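Local structure of pentafunctional AROM polypeptide (Schizosaccharomyces pombe, 5SWV) at residues A386-L391 / D414-D419; N408-Q413 / I422-S427. The protein combines five shikimate-pathway activities in one polypeptide, of which the crystallised part holds the 3-dehydroquinate dehydratase and shikimate dehydrogenase regions. One frame throughout, in Å; residues are numbered along the deposited sequence.

Interaction 1 (A386-L391 / D414-D419)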
ATOM      1  N   ALA A 386     -21.073   1.815  -2.355  1.00 35.15           N
ATOM      2  CA  ALA A 386     -19.620   1.795  -2.212  1.00 34.02           C
ATOM      3  C   ALA A 386     -19.063   3.210  -2.153  1.00 33.07           C
ATOM      4  O   ALA A 386     -18.160   3.500  -1.357  1.00 32.71           O
ATOM      5  CB  ALA A 386     -18.991   1.040  -3.359  1.00 34.39           C
ATOM      6  N   ALA A 387     -19.624   4.088  -2.976  1.00 32.35           N
ATOM      7  CA  ALA A 387     -19.228   5.491  -3.002  1.00 32.43           C
ATOM      8  C   ALA A 387     -19.482   6.200  -1.662  1.00 32.54           C
ATOM      9  O   ALA A 387     -18.617   6.930  -1.168  1.00 32.58           O
ATOM     10  CB  ALA A 387     -19.940   6.212  -4.132  1.00 32.71           C
ATOM     11  N   ILE A 388     -20.653   5.971  -1.073  1.00 32.43           N
ATOM     12  CA  ILE A 388     -20.962   6.506   0.247  1.00 32.02           C
ATOM     13  C   ILE A 388     -19.985   5.969   1.288  1.00 31.99           C
ATOM     14  O   ILE A 388     -19.346   6.755   1.985  1.00 32.44           O
ATOM     15  CB  ILE A 388     -22.418   6.233   0.630  1.00 32.21           C
ATOM     16  CG1 ILE A 388     -23.304   7.128  -0.210  1.00 32.76           C
ATOM     17  CG2 ILE A 388     -22.680   6.510   2.111  1.00 32.18           C
ATOM     18  CD1 ILE A 388     -24.762   6.754  -0.141  1.00 33.70           C
ATOM     19  N   TYR A 389     -19.839   4.647   1.378  1.00 31.89           N
ATOM     20  CA  TYR A 389     -18.809   4.048   2.260  1.00 31.82           C
ATOM     21  C   TYR A 389     -17.424   4.684   2.042  1.00 31.68           C
ATOM     22  O   TYR A 389     -16.776   5.107   2.998  1.00 31.58           O
ATOM     23  CB  TYR A 389     -18.742   2.526   2.084  1.00 31.42           C
ATOM     24  CG  TYR A 389     -17.625   1.849   2.845  1.00 31.00           C
ATOM     25  CD1 TYR A 389     -17.594   1.861   4.228  1.00 30.99           C
ATOM     26  CD2 TYR A 389     -16.595   1.183   2.171  1.00 31.17           C
ATOM     27  CE1 TYR A 389     -16.571   1.225   4.936  1.00 31.21           C
ATOM     28  CE2 TYR A 389     -15.561   0.552   2.858  1.00 31.11           C
ATOM     29  CZ  TYR A 389     -15.545   0.569   4.246  1.00 31.34           C
ATOM     30  OH  TYR A 389     -14.512  -0.059   4.923  1.00 30.69           O
ATOM     31  N   SER A 390     -17.002   4.791   0.783  1.00 31.70           N
ATOM     32  CA  SER A 390     -15.687   5.363   0.467  1.00 31.29           C
ATOM     33  C   SER A 390     -15.586   6.803   0.955  1.00 31.26           C
ATOM     34  O   SER A 390     -14.616   7.159   1.604  1.00 31.13           O
ATOM     35  CB  SER A 390     -15.380   5.278  -1.036  1.00 30.66           C
ATOM     36  OG  SER A 390     -15.251   3.936  -1.442  1.00 30.26           O
ATOM     37  N   LEU A 391     -16.580   7.631   0.661  1.00 31.57           N
ATOM     38  CA  LEU A 391     -16.495   9.039   1.081  1.00 32.31           C
ATOM     39  C   LEU A 391     -16.474   9.138   2.596  1.00 32.33           C
ATOM     40  O   LEU A 391     -15.688   9.888   3.151  1.00 31.30           O
ATOM     41  CB  LEU A 391     -17.618   9.896   0.477  1.00 32.16           C
ATOM     42  CG  LEU A 391     -17.482  10.121  -1.034  1.00 32.49           C
ATOM     43  CD1 LEU A 391     -18.571  11.020  -1.575  1.00 32.70           C
ATOM     44  CD2 LEU A 391     -16.127  10.715  -1.379  1.00 33.08           C
ATOM     45  N   ASP A 414     -30.855   3.822   4.043  1.00 40.42           N
ATOM     46  CA  ASP A 414     -31.284   2.868   5.065  1.00 40.67           C
ATOM     47  C   ASP A 414     -30.356   1.658   5.226  1.00 39.61           C
ATOM     48  O   ASP A 414     -30.509   0.908   6.181  1.00 39.91           O
ATOM     49  CB  ASP A 414     -32.737   2.396   4.806  1.00 41.94           C
ATOM     50  CG  ASP A 414     -33.780   3.538   4.939  1.00 43.87           C
ATOM     51  OD1 ASP A 414     -33.474   4.629   5.493  1.00 45.38           O
ATOM     52  OD2 ASP A 414     -34.919   3.348   4.467  1.00 45.10           O
ATOM     53  N   VAL A 415     -29.414   1.466   4.304  1.00 37.88           N
ATOM     54  CA  VAL A 415     -28.328   0.490   4.484  1.00 36.75           C
ATOM     55  C   VAL A 415     -27.377   0.899   5.623  1.00 34.92           C
ATOM     56  O   VAL A 415     -26.765   0.062   6.262  1.00 33.63           O
ATOM     57  CB  VAL A 415     -27.510   0.327   3.174  1.00 37.67           C
ATOM     58  CG1 VAL A 415     -26.264  -0.532   3.381  1.00 37.88           C
ATOM     59  CG2 VAL A 415     -28.371  -0.264   2.061  1.00 38.04           C
ATOM     60  N   PHE A 416     -27.246   2.194   5.856  1.00 34.36           N
ATOM     61  CA  PHE A 416     -26.285   2.723   6.811  1.00 33.70           C
ATOM     62  C   PHE A 416     -26.992   3.169   8.084  1.00 33.49           C
ATOM     63  O   PHE A 416     -28.201   3.331   8.089  1.00 33.62           O
ATOM     64  CB  PHE A 416     -25.538   3.880   6.160  1.00 33.55           C
ATOM     65  CG  PHE A 416     -24.804   3.483   4.901  1.00 33.59           C
ATOM     66  CD1 PHE A 416     -23.508   2.991   4.961  1.00 32.83           C
ATOM     67  CD2 PHE A 416     -25.421   3.574   3.657  1.00 33.58           C
ATOM     68  CE1 PHE A 416     -22.840   2.621   3.807  1.00 32.68           C
ATOM     69  CE2 PHE A 416     -24.750   3.200   2.500  1.00 32.99           C
ATOM     70  CZ  PHE A 416     -23.462   2.726   2.578  1.00 32.52           C
ATOM     71  N   PRO A 417     -26.246   3.351   9.183  1.00 33.30           N
ATOM     72  CA  PRO A 417     -26.926   3.804  10.388  1.00 33.15           C
ATOM     73  C   PRO A 417     -27.368   5.257  10.266  1.00 32.83           C
ATOM     74  O   PRO A 417     -26.935   5.938   9.348  1.00 32.02           O
ATOM     75  CB  PRO A 417     -25.864   3.655  11.488  1.00 33.58           C
ATOM     76  CG  PRO A 417     -24.740   2.879  10.876  1.00 33.43           C
ATOM     77  CD  PRO A 417     -24.803   3.164   9.410  1.00 33.40           C
ATOM     78  N   PRO A 418     -28.239   5.723  11.179  1.00 33.26           N
ATOM     79  CA  PRO A 418     -28.776   7.102  11.130  1.00 33.22           C
ATOM     80  C   PRO A 418     -27.759   8.247  11.161  1.00 32.80           C
ATOM     81  O   PRO A 418     -27.994   9.284  10.555  1.00 32.72           O
ATOM     82  CB  PRO A 418     -29.675   7.168  12.368  1.00 33.64           C
ATOM     83  CG  PRO A 418     -30.126   5.755  12.546  1.00 33.99           C
ATOM     84  CD  PRO A 418     -28.930   4.910  12.200  1.00 33.47           C
ATOM     85  N   ASP A 419     -26.639   8.055  11.844  1.00 32.85           N
ATOM     86  CA  ASP A 419     -25.631   9.102  11.978  1.00 32.73           C
ATOM     87  C   ASP A 419     -24.466   8.898  11.022  1.00 33.04           C
ATOM     88  O   ASP A 419     -23.354   9.282  11.354  1.00 33.95           O
ATOM     89  CB  ASP A 419     -25.119   9.153  13.423  1.00 32.57           C
ATOM     90  CG  ASP A 419     -24.224   7.962  13.780  1.00 32.56           C
ATOM     91  OD1 ASP A 419     -24.452   6.832  13.259  1.00 31.01           O
ATOM     92  OD2 ASP A 419     -23.282   8.179  14.584  1.00 33.09           O
TER

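Interaction 2 (N408-Q413 / I422-S427)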
ATOM      1  N   ASN A 408     -35.521   6.124  -4.028  1.00 40.88           N
ATOM      2  CA  ASN A 408     -34.201   5.643  -4.410  1.00 42.04           C
ATOM      3  C   ASN A 408     -33.150   6.004  -3.361  1.00 41.82           C
ATOM      4  O   ASN A 408     -32.445   5.126  -2.880  1.00 41.89           O
ATOM      5  CB  ASN A 408     -33.786   6.197  -5.789  1.00 43.05           C
ATOM      6  CG  ASN A 408     -34.280   5.339  -6.949  1.00 43.75           C
ATOM      7  OD1 ASN A 408     -33.991   4.144  -7.021  1.00 44.70           O
ATOM      8  ND2 ASN A 408     -34.997   5.954  -7.883  1.00 44.18           N
ATOM      9  N   SER A 409     -33.068   7.284  -3.000  1.00 41.58           N
ATOM     10  CA  SER A 409     -32.090   7.753  -2.019  1.00 41.41           C
ATOM     11  C   SER A 409     -32.314   7.122  -0.650  1.00 43.23           C
ATOM     12  O   SER A 409     -31.352   6.772   0.042  1.00 44.61           O
ATOM     13  CB  SER A 409     -32.132   9.271  -1.878  1.00 40.66           C
ATOM     14  OG  SER A 409     -31.924   9.915  -3.111  1.00 39.80           O
ATOM     15  N   TYR A 410     -33.576   6.978  -0.263  1.00 45.17           N
ATOM     16  CA  TYR A 410     -33.926   6.335   1.005  1.00 47.15           C
ATOM     17  C   TYR A 410     -33.501   4.875   1.078  1.00 45.24           C
ATOM     18  O   TYR A 410     -33.027   4.432   2.101  1.00 44.27           O
ATOM     19  CB  TYR A 410     -35.433   6.477   1.315  1.00 50.82           C
ATOM     20  CG  TYR A 410     -35.784   7.788   1.995  1.00 55.07           C
ATOM     21  CD1 TYR A 410     -35.193   8.126   3.216  1.00 57.94           C
ATOM     22  CD2 TYR A 410     -36.698   8.690   1.427  1.00 57.92           C
ATOM     23  CE1 TYR A 410     -35.479   9.321   3.845  1.00 60.87           C
ATOM     24  CE2 TYR A 410     -36.998   9.890   2.055  1.00 60.29           C
ATOM     25  CZ  TYR A 410     -36.377  10.194   3.265  1.00 62.42           C
ATOM     26  OH  TYR A 410     -36.634  11.363   3.933  1.00 66.82           O
ATOM     27  N   ARG A 411     -33.652   4.135  -0.004  1.00 44.80           N
ATOM     28  CA  ARG A 411     -33.228   2.743  -0.021  1.00 45.75           C
ATOM     29  C   ARG A 411     -31.715   2.605   0.306  1.00 44.58           C
ATOM     30  O   ARG A 411     -31.283   1.724   1.080  1.00 43.51           O
ATOM     31  CB  ARG A 411     -33.534   2.133  -1.387  1.00 47.66           C
ATOM     32  CG  ARG A 411     -33.349   0.629  -1.435  1.00 50.04           C
ATOM     33  CD  ARG A 411     -32.673   0.179  -2.713  1.00 52.17           C
ATOM     34  NE  ARG A 411     -33.540   0.505  -3.842  1.00 55.13           N
ATOM     35  CZ  ARG A 411     -33.246   1.315  -4.862  1.00 56.78           C
ATOM     36  NH1 ARG A 411     -32.053   1.914  -4.984  1.00 56.82           N
ATOM     37  NH2 ARG A 411     -34.171   1.507  -5.800  1.00 57.81           N
ATOM     38  N   VAL A 412     -30.936   3.499  -0.288  1.00 42.47           N
ATOM     39  CA  VAL A 412     -29.508   3.552  -0.076  1.00 41.05           C
ATOM     40  C   VAL A 412     -29.190   4.016   1.332  1.00 40.62           C
ATOM     41  O   VAL A 412     -28.360   3.416   1.999  1.00 39.99           O
ATOM     42  CB  VAL A 412     -28.848   4.517  -1.065  1.00 40.70           C
ATOM     43  CG1 VAL A 412     -27.370   4.702  -0.731  1.00 40.60           C
ATOM     44  CG2 VAL A 412     -29.030   4.015  -2.491  1.00 40.82           C
ATOM     45  N   GLN A 413     -29.821   5.106   1.762  1.00 40.39           N
ATOM     46  CA  GLN A 413     -29.573   5.663   3.093  1.00 40.38           C
ATOM     47  C   GLN A 413     -29.786   4.606   4.185  1.00 40.21           C
ATOM     48  O   GLN A 413     -28.980   4.492   5.106  1.00 39.23           O
ATOM     49  CB  GLN A 413     -30.476   6.889   3.351  1.00 40.60           C
ATOM     50  CG  GLN A 413     -30.324   7.542   4.734  1.00 40.24           C
ATOM     51  CD  GLN A 413     -31.219   8.756   4.926  1.00 40.04           C
ATOM     52  OE1 GLN A 413     -32.447   8.637   4.926  1.00 40.52           O
ATOM     53  NE2 GLN A 413     -30.613   9.929   5.094  1.00 39.70           N
ATOM     54  N   ILE A 422     -25.310  11.045   5.983  1.00 35.71           N
ATOM     55  CA  ILE A 422     -25.978  11.108   4.687  1.00 37.16           C
ATOM     56  C   ILE A 422     -27.066  12.166   4.759  1.00 38.17           C
ATOM     57  O   ILE A 422     -27.858  12.146   5.683  1.00 39.21           O
ATOM     58  CB  ILE A 422     -26.586   9.753   4.276  1.00 37.18           C
ATOM     59  CG1 ILE A 422     -25.486   8.687   4.233  1.00 36.88           C
ATOM     60  CG2 ILE A 422     -27.251   9.859   2.902  1.00 37.24           C
ATOM     61  CD1 ILE A 422     -25.992   7.274   4.057  1.00 36.83           C
ATOM     62  N   HIS A 423     -27.080  13.087   3.796  1.00 39.54           N
ATOM     63  CA  HIS A 423     -28.107  14.124   3.673  1.00 40.49           C
ATOM     64  C   HIS A 423     -28.717  14.051   2.294  1.00 40.05           C
ATOM     65  O   HIS A 423     -28.072  14.398   1.315  1.00 41.06           O
ATOM     66  CB  HIS A 423     -27.493  15.499   3.919  1.00 42.49           C
ATOM     67  CG  HIS A 423     -26.924  15.640   5.291  1.00 45.66           C
ATOM     68  ND1 HIS A 423     -27.717  15.757   6.414  1.00 47.69           N
ATOM     69  CD2 HIS A 423     -25.647  15.594   5.735  1.00 47.32           C
ATOM     70  CE1 HIS A 423     -26.952  15.810   7.489  1.00 48.73           C
ATOM     71  NE2 HIS A 423     -25.691  15.725   7.104  1.00 48.77           N
ATOM     72  N   ILE A 424     -29.953  13.580   2.215  1.00 40.10           N
ATOM     73  CA  ILE A 424     -30.642  13.397   0.936  1.00 39.88           C
ATOM     74  C   ILE A 424     -31.100  14.752   0.396  1.00 39.94           C
ATOM     75  O   ILE A 424     -31.498  15.622   1.153  1.00 38.49           O
ATOM     76  CB  ILE A 424     -31.842  12.427   1.094  1.00 40.41           C
ATOM     77  CG1 ILE A 424     -31.343  11.017   1.438  1.00 40.10           C
ATOM     78  CG2 ILE A 424     -32.700  12.390  -0.166  1.00 40.78           C
ATOM     79  CD1 ILE A 424     -32.392  10.113   2.039  1.00 40.04           C
ATOM     80  N   ILE A 425     -31.011  14.909  -0.919  1.00 41.43           N
ATOM     81  CA  ILE A 425     -31.487  16.084  -1.635  1.00 42.82           C
ATOM     82  C   ILE A 425     -32.643  15.653  -2.519  1.00 44.78           C
ATOM     83  O   ILE A 425     -32.477  14.750  -3.331  1.00 44.90           O
ATOM     84  CB  ILE A 425     -30.388  16.652  -2.551  1.00 42.75           C
ATOM     85  CG1 ILE A 425     -29.211  17.157  -1.717  1.00 42.29           C
ATOM     86  CG2 ILE A 425     -30.943  17.765  -3.440  1.00 42.97           C
ATOM     87  CD1 ILE A 425     -27.985  17.490  -2.539  1.00 42.34           C
ATOM     88  N   ASP A 426     -33.791  16.313  -2.364  1.00 48.54           N
ATOM     89  CA  ASP A 426     -34.994  16.059  -3.154  1.00 51.66           C
ATOM     90  C   ASP A 426     -34.958  16.983  -4.354  1.00 54.21           C
ATOM     91  O   ASP A 426     -35.030  18.208  -4.216  1.00 54.35           O
ATOM     92  CB  ASP A 426     -36.259  16.330  -2.315  1.00 53.43           C
ATOM     93  CG  ASP A 426     -37.570  15.936  -3.031  1.00 54.64           C
ATOM     94  OD1 ASP A 426     -37.564  15.380  -4.154  1.00 54.33           O
ATOM     95  OD2 ASP A 426     -38.636  16.214  -2.451  1.00 57.10           O
ATOM     96  N   SER A 427     -34.850  16.393  -5.537  1.00 56.92           N
ATOM     97  CA  SER A 427     -34.808  17.165  -6.769  1.00 59.54           C
ATOM     98  C   SER A 427     -36.139  17.861  -7.100  1.00 63.24           C
ATOM     99  O   SER A 427     -36.153  18.761  -7.936  1.00 64.05           O
ATOM    100  CB  SER A 427     -34.335  16.294  -7.940  1.00 58.98           C
ATOM    101  OG  SER A 427     -34.904  14.999  -7.907  1.00 57.55           O
TER

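Interaction 1 (A386-L391 / D414-D419)
Ile-388 lays its CG2 methyl over one face of the Phe-416 ring, a CH-pi contact with CG2 4.0 Å from the ring centroid of Phe-416 and 18° off the ring normal. The methyl lies off-centre, toward the rim, and meets Phe-416 CZ at 3.9 Å. With CG1 beside the backbone N (chi1 -72°), the CG2 branch of Ile-388 stands anti to that N and is turned to the ring. The opposite face of the ring is covered by Val-415 CG1, again toward the rim, so a methyl from the helix and one from the loop lie over opposite faces. At Tyr-389 the helix adds looser contact: its CB comes within 4.4 Å of Phe-416 CE1, while its phenol leads away from the loop to meet Trp-354 edge-to-face. One turn of the helix is tied by Ala-386 O, which accepts both Ser-390 N and Ser-390 OG; the hydroxyl donates over 2.9 Å between Ser-390 OG and Ala-386 O, from above the carbonyl plane. Beyond this shell, Tyr-420 touches Ile-388 and Tyr-389, and its ring meets that of Phe-416 with nearly parallel planes. The contact thus plugs the loop between helix 406-413 and strand 422-426 against helix 382-393, which also packs on helix 353-364 and, partly through Ile-388 itself, on Val-377 of strand 374-378, in a Rossmann-type region consistent with the NADP-binding domain of shikimate dehydrogenases.

Interaction 2 (N408-Q413 / I422-S427)
Gln-413 N donates to Ser-409 O at 2.8 Å, a helical bond joining two residues one turn apart that both face strand 422-426. Between them sits Ile-424. Its CG2 meets Ser-409 CB at 3.6 Å, and its CD1 reaches farther, over one face of the Tyr-410 ring, 3.9 Å from the centroid of the Tyr-410 ring and 24° off its normal. The side chains of Tyr-410 and Ile-424 cross at about a right angle, the methyl set toward the rim beside CD1 and CE1 of Tyr-410. The same CD1 of Ile-424 packs against the Gln-413 amide, with OE1, CD and NE2 of Gln-413 all beside it. Gln-413 gets there as a straight chain, with CG anti to the backbone N and chi2 at 179°. Helix 406-413 is the crossover of a beta-alpha-beta unit from strand 398-403 to the edge strand 422-426, in the parallel sheet of a Rossmann fold; segment 408-413 runs antiparallel to strand 422-426, their axes 9.2 Å apart at closest approach. Asn-403, at the end of strand 398-403, gives its ND2 to Ser-409 OG and its carbonyl O to Ser-427 OG, tying both segments to that strand. Toward the loop, Ile-422 CD1 lies 4.0 Å from Gln-413 CA, and the Ile-422 side chain also packs on Phe-416 and on Ile-388 of helix 382-393.

In the fold
Interactions 1 and 2 share one corner of the Rossmann-type region, their centres 11 Å apart, and their segments alternate along the chain: the loop of interaction 1 connects the helix and strand of interaction 2. Interaction 1 is the buried one, methyl groups against an aromatic face, where a loop meets helix 382-393; interaction 2 is only partly buried, and mixes isoleucine packing with an amide and an exposed tyrosine at the sheet edge. They meet directly. Ile-388 CD1 packs on Val-412 CG1, joining helix 382-393 to helix 406-413, while Ile-422 CD1 lies 3.8 Å from Phe-416 CD2 and also touches Ile-388, making one continuous apolar patch.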